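Local coordinates for protein probable porin (Pseudomonas aeruginosa, PDB 2Y0H) that probably forms a diffusion channel through the outer membrane, as a porin of the OprD family folded into an 18-stranded antiparallel beta-barrel, at residues 226-232 with 245-251; 266-272 with 294-300; 190-196 with 207-213. All blocks are in the same frame, centred on the assembly; numbering follows the deposited sequence.

Interaction 1 of 3, residues 226-232 with 245-251. With C8E ((hydroxyethyloxy)tri(ethyloxy)octane), chain M.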
# COMPACT_ATOMS: atom_id res chain seq x y z
N ASP A 226 -14.41 -0.48 8.96
CA ASP A 226 -12.94 -0.56 9.00
C ASP A 226 -12.47 0.69 9.71
O ASP A 226 -12.42 1.77 9.11
CB ASP A 226 -12.41 -0.62 7.56
CG ASP A 226 -10.90 -0.85 7.47
OD1 ASP A 226 -10.16 -0.72 8.46
OD2 ASP A 226 -10.44 -1.14 6.35
N LEU A 227 -12.17 0.56 11.01
CA LEU A 227 -11.82 1.69 11.86
C LEU A 227 -10.32 1.65 12.14
O LEU A 227 -9.78 0.58 12.45
CB LEU A 227 -12.58 1.63 13.18
CG LEU A 227 -14.10 1.41 13.21
CD1 LEU A 227 -14.64 1.55 14.65
CD2 LEU A 227 -14.83 2.35 12.26
N ARG A 228 -9.65 2.79 12.04
CA ARG A 228 -8.19 2.82 12.20
C ARG A 228 -7.70 4.01 13.00
O ARG A 228 -8.20 5.13 12.86
CB ARG A 228 -7.50 2.84 10.83
CG ARG A 228 -7.82 1.66 9.95
CD ARG A 228 -7.13 1.76 8.60
NE ARG A 228 -7.70 0.81 7.66
CZ ARG A 228 -7.35 0.73 6.38
NH1 ARG A 228 -6.40 1.53 5.89
NH2 ARG A 228 -7.94 -0.16 5.59
N TYR A 229 -6.69 3.78 13.83
CA TYR A 229 -6.11 4.86 14.62
C TYR A 229 -4.59 4.74 14.68
O TYR A 229 -4.04 3.67 14.98
CB TYR A 229 -6.71 4.89 16.03
CG TYR A 229 -6.12 5.95 16.95
CD1 TYR A 229 -6.37 7.31 16.74
CD2 TYR A 229 -5.32 5.60 18.03
CE1 TYR A 229 -5.83 8.28 17.58
CE2 TYR A 229 -4.79 6.56 18.88
CZ TYR A 229 -5.04 7.90 18.65
OH TYR A 229 -4.51 8.85 19.49
N PHE A 230 -3.92 5.83 14.38
CA PHE A 230 -2.47 5.87 14.49
C PHE A 230 -2.08 6.99 15.45
O PHE A 230 -2.61 8.09 15.37
CB PHE A 230 -1.82 6.16 13.14
CG PHE A 230 -1.96 5.07 12.10
CD1 PHE A 230 -0.99 4.07 11.97
CD2 PHE A 230 -3.00 5.10 11.17
CE1 PHE A 230 -1.08 3.11 10.97
CE2 PHE A 230 -3.11 4.13 10.17
CZ PHE A 230 -2.16 3.14 10.06
N ASP A 231 -1.12 6.71 16.32
CA ASP A 231 -0.52 7.74 17.15
C ASP A 231 0.98 7.74 16.85
O ASP A 231 1.66 6.72 17.01
CB ASP A 231 -0.78 7.41 18.63
CG ASP A 231 -0.53 8.60 19.55
OD1 ASP A 231 0.50 9.25 19.42
OD2 ASP A 231 -1.38 8.86 20.43
N SER A 232 1.50 8.88 16.40
CA SER A 232 2.89 9.02 15.96
C SER A 232 3.62 10.10 16.77
O SER A 232 3.14 11.23 16.89
CB SER A 232 2.94 9.43 14.48
OG SER A 232 2.43 8.43 13.63
N ASN A 245 1.49 13.70 15.32
CA ASN A 245 0.32 13.37 14.51
C ASN A 245 -0.48 12.25 15.12
O ASN A 245 0.05 11.20 15.50
CB ASN A 245 0.73 12.96 13.10
CG ASN A 245 -0.47 12.59 12.21
OD1 ASN A 245 -0.98 11.46 12.25
ND2 ASN A 245 -0.90 13.53 11.40
N ARG A 246 -1.78 12.48 15.22
CA ARG A 246 -2.69 11.39 15.45
C ARG A 246 -3.53 11.35 14.20
O ARG A 246 -3.84 12.39 13.61
CB ARG A 246 -3.49 11.60 16.74
CG ARG A 246 -2.56 11.84 17.95
CD ARG A 246 -3.26 11.75 19.29
NE ARG A 246 -4.44 12.61 19.39
CZ ARG A 246 -4.40 13.91 19.68
NH1 ARG A 246 -3.23 14.51 19.88
NH2 ARG A 246 -5.53 14.60 19.75
N ASN A 247 -3.85 10.13 13.78
CA ASN A 247 -4.55 9.88 12.53
C ASN A 247 -5.75 9.00 12.83
O ASN A 247 -5.57 7.83 13.21
CB ASN A 247 -3.58 9.20 11.55
CG ASN A 247 -4.27 8.69 10.28
OD1 ASN A 247 -5.50 8.70 10.17
ND2 ASN A 247 -3.47 8.24 9.32
N LEU A 248 -6.96 9.56 12.71
CA LEU A 248 -8.22 8.81 12.87
C LEU A 248 -8.92 8.66 11.51
O LEU A 248 -9.28 9.65 10.88
CB LEU A 248 -9.19 9.53 13.81
CG LEU A 248 -8.87 9.73 15.29
CD1 LEU A 248 -7.43 10.15 15.50
CD2 LEU A 248 -9.81 10.79 15.86
N ASN A 249 -9.11 7.43 11.06
CA ASN A 249 -9.76 7.21 9.78
C ASN A 249 -10.58 5.93 9.78
O ASN A 249 -10.22 4.95 10.44
CB ASN A 249 -8.76 7.27 8.62
CG ASN A 249 -7.79 6.10 8.62
OD1 ASN A 249 -8.01 5.09 7.96
ND2 ASN A 249 -6.70 6.23 9.37
N ALA A 250 -11.68 5.95 9.03
CA ALA A 250 -12.60 4.82 8.99
C ALA A 250 -13.22 4.69 7.61
O ALA A 250 -13.50 5.68 6.94
CB ALA A 250 -13.69 4.98 10.06
N MET A 251 -13.43 3.46 7.18
CA MET A 251 -14.16 3.20 5.95
C MET A 251 -15.36 2.31 6.26
O MET A 251 -15.20 1.23 6.82
CB MET A 251 -13.25 2.52 4.92
CG MET A 251 -13.83 2.46 3.53
SD MET A 251 -13.65 4.04 2.69
CE MET A 251 -12.40 3.64 1.48
C1 C8E M . -12.92 9.45 12.74
C2 C8E M . -12.39 8.05 12.38
C3 C8E M . -12.98 6.99 13.31
C4 C8E M . -12.07 6.74 14.51
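The strongest polar feature is the salt bridge between Arg228 and Asp226: Arg228 NH2 lies 2.8 Å from Asp226 OD2, while Arg228 NE donates to Asp226 OD1 at 3.0 Å. The two residues are neighbours on one face of a strand, here one arm of an antiparallel beta-hairpin in the porin barrel wall. The main chains pair without a bulge. Asp226 and Met251, Arg228 and Asn249, and Phe230 and Asn247 are each doubly bonded, from 2.7 Å for Arg228 N to Asn249 O up to 3.1 Å for Asn249 N to Arg228 O. At the Ser232–Asn245 end, Ser232 N to Asn245 O is 2.9 Å, but the return bond, Asn245 N to Ser232 O at 3.4 Å, is weak.

Side chains alternate between the two faces. Arg228, Phe230, Asn247 and Asn249 look into the barrel, where a long inward-folded loop meets them: Tyr284 makes a cation-pi contact with Arg228, Ala286 N donates to Asn249 OD1, and Phe274 packs on Phe230. Asn249 ND2 also reaches Asn247 OD1 at 2.9 Å. Leu227, Tyr229, Leu248 and Ala250 face outward, the membrane side of such a barrel, and bound detergent lies against this surface with its C3 3.9 Å from Ala250 CB. On the same face, the edge of the Tyr229 ring meets Leu248, CE1 to CD1, at 3.2 Å.

Interaction 2 of 3, residues 266-272 with 294-300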
# COMPACT_ATOMS: atom_id res chain seq x y z
N GLN A 266 -11.67 10.79 7.62
CA GLN A 266 -10.25 10.78 7.96
C GLN A 266 -9.92 12.13 8.58
O GLN A 266 -10.37 13.18 8.10
CB GLN A 266 -9.42 10.54 6.70
CG GLN A 266 -7.91 10.38 6.90
CD GLN A 266 -7.27 9.61 5.74
OE1 GLN A 266 -7.52 8.41 5.57
NE2 GLN A 266 -6.48 10.31 4.91
N LYS A 267 -9.11 12.11 9.62
CA LYS A 267 -8.80 13.32 10.35
C LYS A 267 -7.34 13.32 10.87
O LYS A 267 -6.95 12.45 11.63
CB LYS A 267 -9.80 13.46 11.50
CG LYS A 267 -9.69 14.72 12.33
CD LYS A 267 -10.83 14.78 13.36
CE LYS A 267 -12.22 14.85 12.69
NZ LYS A 267 -12.72 13.55 12.11
N MET A 268 -6.56 14.29 10.41
CA MET A 268 -5.20 14.51 10.92
C MET A 268 -5.27 15.47 12.11
O MET A 268 -5.90 16.53 12.03
CB MET A 268 -4.29 15.11 9.85
CG MET A 268 -4.18 14.30 8.55
SD MET A 268 -3.41 12.67 8.82
CE MET A 268 -4.85 11.62 8.58
N ILE A 269 -4.62 15.09 13.21
CA ILE A 269 -4.58 15.93 14.40
C ILE A 269 -3.13 16.13 14.82
O ILE A 269 -2.35 15.17 14.87
CB ILE A 269 -5.33 15.26 15.55
CG1 ILE A 269 -6.78 14.97 15.11
CG2 ILE A 269 -5.27 16.13 16.79
CD1 ILE A 269 -7.47 13.89 15.92
N GLY A 270 -2.79 17.37 15.13
CA GLY A 270 -1.44 17.73 15.53
C GLY A 270 -0.83 18.61 14.46
O GLY A 270 -1.50 18.93 13.48
N ASN A 271 0.42 19.01 14.60
CA ASN A 271 0.93 19.91 13.57
C ASN A 271 1.60 19.24 12.36
O ASN A 271 1.92 19.93 11.39
CB ASN A 271 1.80 21.03 14.15
CG ASN A 271 3.22 20.61 14.33
OD1 ASN A 271 3.48 19.56 14.92
ND2 ASN A 271 4.15 21.40 13.78
N ASP A 272 1.79 17.92 12.41
CA ASP A 272 2.42 17.19 11.31
C ASP A 272 1.47 16.39 10.42
O ASP A 272 0.41 15.94 10.85
CB ASP A 272 3.51 16.25 11.85
CG ASP A 272 4.69 17.00 12.42
OD1 ASP A 272 5.08 18.01 11.80
OD2 ASP A 272 5.21 16.60 13.49
N PHE A 294 -4.32 12.60 1.30
CA PHE A 294 -5.21 13.33 2.21
C PHE A 294 -4.79 13.19 3.67
O PHE A 294 -5.62 13.00 4.57
CB PHE A 294 -6.66 12.90 2.00
CG PHE A 294 -7.25 13.41 0.71
CD1 PHE A 294 -6.96 12.77 -0.48
CD2 PHE A 294 -8.03 14.55 0.70
CE1 PHE A 294 -7.48 13.25 -1.68
CE2 PHE A 294 -8.56 15.04 -0.50
CZ PHE A 294 -8.27 14.39 -1.69
N THR A 295 -3.48 13.28 3.90
CA THR A 295 -2.91 13.18 5.24
C THR A 295 -2.06 14.41 5.56
O THR A 295 -1.13 14.33 6.34
CB THR A 295 -2.05 11.91 5.39
OG1 THR A 295 -1.09 11.84 4.31
CG2 THR A 295 -2.94 10.65 5.37
N ARG A 296 -2.39 15.54 4.94
CA ARG A 296 -1.62 16.78 5.14
C ARG A 296 -1.90 17.34 6.53
O ARG A 296 -2.88 16.95 7.16
CB ARG A 296 -1.95 17.79 4.03
CG ARG A 296 -1.42 17.36 2.67
CD ARG A 296 -2.04 18.14 1.54
NE ARG A 296 -1.58 19.52 1.52
CZ ARG A 296 -1.78 20.35 0.50
NH1 ARG A 296 -2.41 19.93 -0.58
NH2 ARG A 296 -1.33 21.60 0.57
N PRO A 297 -1.04 18.25 7.01
CA PRO A 297 -1.20 18.67 8.42
C PRO A 297 -2.61 19.19 8.71
O PRO A 297 -3.11 20.05 7.97
CB PRO A 297 -0.14 19.77 8.59
CG PRO A 297 0.86 19.54 7.47
CD PRO A 297 0.07 18.96 6.33
N GLN A 298 -3.26 18.65 9.74
CA GLN A 298 -4.60 19.08 10.15
C GLN A 298 -5.75 18.82 9.16
O GLN A 298 -6.84 19.35 9.34
CB GLN A 298 -4.59 20.55 10.57
CG GLN A 298 -3.74 20.82 11.79
CD GLN A 298 -3.74 22.28 12.19
OE1 GLN A 298 -3.08 23.11 11.57
NE2 GLN A 298 -4.48 22.59 13.25
N GLU A 299 -5.52 18.01 8.14
CA GLU A 299 -6.55 17.82 7.12
C GLU A 299 -7.72 16.94 7.58
O GLU A 299 -7.52 15.89 8.17
CB GLU A 299 -5.93 17.23 5.87
CG GLU A 299 -6.89 17.15 4.69
CD GLU A 299 -6.16 16.81 3.42
OE1 GLU A 299 -4.99 16.41 3.52
OE2 GLU A 299 -6.73 16.95 2.32
N LYS A 300 -8.93 17.39 7.29
CA LYS A 300 -10.14 16.60 7.52
C LYS A 300 -10.72 16.26 6.16
O LYS A 300 -10.87 17.14 5.32
CB LYS A 300 -11.17 17.40 8.31
CG LYS A 300 -10.80 17.72 9.75
CD LYS A 300 -11.72 18.83 10.28
CE LYS A 300 -11.50 19.11 11.76
NZ LYS A 300 -11.96 20.47 12.14
O HOH W 1 -1.96 17.10 11.60
O HOH W 2 -4.46 19.82 15.15
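Met268 fills the middle of this contact. Its chi1 and chi2, both m, fold the side chain against the incoming loop, bringing Met268 CG 3.3 Å from Arg296 O and Met268 SD 3.7 Å from Thr295 CA, while its backbone N donates to Glu299 O at 2.9 Å. Gln266 does the opposite: t at chi1 and chi2, it stretches until NE2 bonds Phe294 O at 2.8 Å, and its OE1 accepts from Asn287 N. Within 294-300 the chain makes a type II beta turn from Arg296 to Glu299, with Gln298 at positive phi. Glu299 N donates to Arg296 O at 3.0 Å and, with the side chain extended (t, t), Glu299 OE1 accepts from Arg296 N at 3.1 Å. Gly270 has phi 113° and psi -178°, where a CB would jam against the preceding carbonyl. One water donates to Gly270 O and Asp272 O and accepts from Gln298 N, each at 2.7 Å.

Lys267 and Lys300 form a non-hydrogen-bonded pair, their CG atoms 4.1 Å apart; Lys267 bends through m and p at its last two torsions, whereas Lys300 runs out to a salt bridge with Asp329.

The contact closes the base of the long loop joining strands 259-269 and 300-309: strand 244-256 bonds to the far edge of 266-269, strand 318-330 borders the turn, and Phe274 packs on both Met268 and Thr295.

Interaction 3 of 3, residues 190-196 with 207-213. With C8E ((hydroxyethyloxy)tri(ethyloxy)octane), chain E.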
# COMPACT_ATOMS: atom_id res chain seq x y z
N ARG A 190 -16.54 -12.40 12.38
CA ARG A 190 -17.10 -11.09 12.01
C ARG A 190 -16.25 -9.93 12.54
O ARG A 190 -16.33 -8.81 12.03
CB ARG A 190 -18.52 -10.94 12.57
CG ARG A 190 -19.65 -11.51 11.70
CD ARG A 190 -20.99 -11.40 12.44
NE ARG A 190 -21.07 -12.33 13.57
CZ ARG A 190 -20.91 -11.99 14.85
NH1 ARG A 190 -20.66 -10.73 15.19
NH2 ARG A 190 -20.99 -12.92 15.80
N LEU A 191 -15.46 -10.21 13.58
CA LEU A 191 -14.79 -9.16 14.33
C LEU A 191 -13.33 -9.47 14.64
O LEU A 191 -13.03 -10.44 15.34
CB LEU A 191 -15.53 -8.90 15.64
CG LEU A 191 -14.84 -7.98 16.64
CD1 LEU A 191 -14.67 -6.59 16.07
CD2 LEU A 191 -15.64 -7.92 17.92
N SER A 192 -12.43 -8.64 14.14
CA SER A 192 -11.01 -8.79 14.43
C SER A 192 -10.39 -7.46 14.81
O SER A 192 -10.87 -6.40 14.43
CB SER A 192 -10.28 -9.40 13.24
OG SER A 192 -10.44 -8.57 12.11
N ALA A 193 -9.30 -7.52 15.57
CA ALA A 193 -8.61 -6.33 15.99
C ALA A 193 -7.13 -6.48 15.73
O ALA A 193 -6.59 -7.59 15.72
CB ALA A 193 -8.87 -6.07 17.47
N SER A 194 -6.46 -5.35 15.49
CA SER A 194 -5.04 -5.36 15.18
C SER A 194 -4.32 -4.27 15.92
O SER A 194 -4.82 -3.15 16.03
CB SER A 194 -4.82 -5.15 13.69
OG SER A 194 -5.17 -6.32 12.99
N TYR A 195 -3.16 -4.59 16.46
CA TYR A 195 -2.30 -3.57 17.02
C TYR A 195 -0.91 -3.71 16.40
O TYR A 195 -0.39 -4.81 16.32
CB TYR A 195 -2.22 -3.65 18.54
CG TYR A 195 -1.09 -2.81 19.10
CD1 TYR A 195 0.20 -3.32 19.22
CD2 TYR A 195 -1.32 -1.49 19.47
CE1 TYR A 195 1.24 -2.53 19.72
CE2 TYR A 195 -0.29 -0.70 19.97
CZ TYR A 195 0.98 -1.22 20.09
OH TYR A 195 1.98 -0.42 20.59
N TYR A 196 -0.34 -2.60 15.95
CA TYR A 196 1.02 -2.59 15.43
C TYR A 196 1.84 -1.44 15.99
O TYR A 196 1.30 -0.38 16.30
CB TYR A 196 1.04 -2.54 13.89
CG TYR A 196 0.94 -3.89 13.23
CD1 TYR A 196 -0.29 -4.49 12.99
CD2 TYR A 196 2.08 -4.57 12.83
CE1 TYR A 196 -0.38 -5.74 12.37
CE2 TYR A 196 2.01 -5.82 12.22
CZ TYR A 196 0.78 -6.40 12.00
OH TYR A 196 0.71 -7.64 11.39
N HIS A 207 2.09 4.00 16.82
CA HIS A 207 1.20 2.96 17.32
C HIS A 207 -0.02 2.91 16.44
O HIS A 207 -0.54 3.95 16.07
CB HIS A 207 0.75 3.23 18.77
CG HIS A 207 1.87 3.23 19.77
ND1 HIS A 207 2.24 2.11 20.47
CD2 HIS A 207 2.69 4.22 20.18
CE1 HIS A 207 3.24 2.40 21.27
NE2 HIS A 207 3.54 3.68 21.11
N TYR A 208 -0.48 1.71 16.13
CA TYR A 208 -1.64 1.53 15.28
C TYR A 208 -2.65 0.64 15.97
O TYR A 208 -2.29 -0.40 16.52
CB TYR A 208 -1.25 0.87 13.96
CG TYR A 208 -2.43 0.33 13.17
CD1 TYR A 208 -3.23 1.18 12.41
CD2 TYR A 208 -2.74 -1.03 13.16
CE1 TYR A 208 -4.30 0.71 11.68
CE2 TYR A 208 -3.83 -1.51 12.41
CZ TYR A 208 -4.60 -0.63 11.68
OH TYR A 208 -5.68 -1.06 10.94
N LEU A 209 -3.91 1.07 15.92
CA LEU A 209 -5.01 0.25 16.39
C LEU A 209 -6.08 0.17 15.30
O LEU A 209 -6.55 1.19 14.80
CB LEU A 209 -5.60 0.82 17.67
CG LEU A 209 -6.47 -0.20 18.40
CD1 LEU A 209 -5.57 -1.32 18.87
CD2 LEU A 209 -7.23 0.43 19.58
N GLY A 210 -6.46 -1.05 14.94
CA GLY A 210 -7.48 -1.25 13.94
C GLY A 210 -8.57 -2.18 14.42
O GLY A 210 -8.31 -3.18 15.09
N LEU A 211 -9.80 -1.86 14.06
CA LEU A 211 -10.95 -2.66 14.45
C LEU A 211 -11.74 -2.95 13.19
O LEU A 211 -12.28 -2.03 12.57
CB LEU A 211 -11.79 -1.88 15.45
CG LEU A 211 -12.41 -2.62 16.63
CD1 LEU A 211 -12.93 -1.63 17.65
CD2 LEU A 211 -13.53 -3.52 16.14
N LEU A 212 -11.77 -4.21 12.78
CA LEU A 212 -12.50 -4.60 11.59
C LEU A 212 -13.77 -5.39 11.92
O LEU A 212 -13.71 -6.52 12.42
CB LEU A 212 -11.60 -5.39 10.63
CG LEU A 212 -12.29 -5.86 9.36
CD1 LEU A 212 -12.82 -4.65 8.59
CD2 LEU A 212 -11.35 -6.71 8.49
N HIS A 213 -14.93 -4.80 11.63
CA HIS A 213 -16.21 -5.46 11.87
C HIS A 213 -17.02 -5.67 10.59
O HIS A 213 -17.29 -4.71 9.85
CB HIS A 213 -17.04 -4.71 12.91
CG HIS A 213 -18.32 -5.40 13.26
ND1 HIS A 213 -19.56 -4.97 12.83
CD2 HIS A 213 -18.55 -6.53 13.98
CE1 HIS A 213 -20.49 -5.79 13.28
NE2 HIS A 213 -19.90 -6.75 13.97
C1 C8E E . -0.24 -6.75 22.19
C2 C8E E . -1.73 -6.43 22.31
C3 C8E E . -2.00 -5.04 22.89
C4 C8E E . -0.90 -4.04 22.55
C5 C8E E . -0.66 -3.09 23.72
C6 C8E E . 0.01 -1.79 23.28
C7 C8E E . 0.27 -0.85 24.46
C8 C8E E . 1.26 0.26 24.07
O9 C8E E . 1.07 1.41 24.86
C10 C8E E . 2.27 1.91 25.41
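Leucines make up the apolar centre: Leu191 CD1 touches Leu211 CD2 at 3.3 Å, and Leu209 CD1 sits 4.1 Å from Tyr195 CB, with Ala193 between them on the same face. This is an antiparallel beta-hairpin of the porin barrel, and these side chains point to its outer, lipid-facing surface. Detergent bears this out: C6 of the bound C8E lies over one face of the Tyr195 ring, 3.4 Å from Tyr195 CZ.

The opposite face carries Ser192, Ser194, Tyr196, Tyr208 and Leu212. Tyr196 CB and Tyr208 CB lie 4.1 Å apart. The Tyr208 ring runs along its own strand, placing Tyr208 OH 3.5 Å from Gly210 CA; a side chain at 210 would collide with that hydroxyl. The Phe230 ring of the next strand meets the Tyr208 ring at about 45°.

Three doubly bonded backbone pairs join the strands: Ser192 with Leu212, Ser194 with Gly210 and Tyr196 with Tyr208. Tyr208 N to Tyr196 O is 2.8 Å. Ser192 N to Leu212 O is 3.0 Å. At the polar edge, the Tyr195 and His207 rings meet rim to rim, joined by a short hydrogen bond of 2.5 Å between Tyr195 OH and His207 ND1.

How the interactions relate
The contacts sit side by side along the barrel, interaction 1 in the middle and interaction 2 partly in a loop. The centre of interaction 1 is about 11 Å from that of interaction 3 and about 10 Å from that of interaction 2, whereas interactions 2 and 3 have centres about 21 Å apart and do not touch. Probable backbone hydrogen bonds span both seams: Asp231 O to His207 N and Leu248 O to Lys267 N, each 2.8 Å. On the inner side, Phe230 CE1 packs 3.2 Å from Tyr208 CD1, and Asn247 OD1 lies 3.4 Å from Met268 CE. Interaction 2 closes the loop that reaches Arg228 and Asn249, consistent with narrowing of the pore; detergent lies near all three.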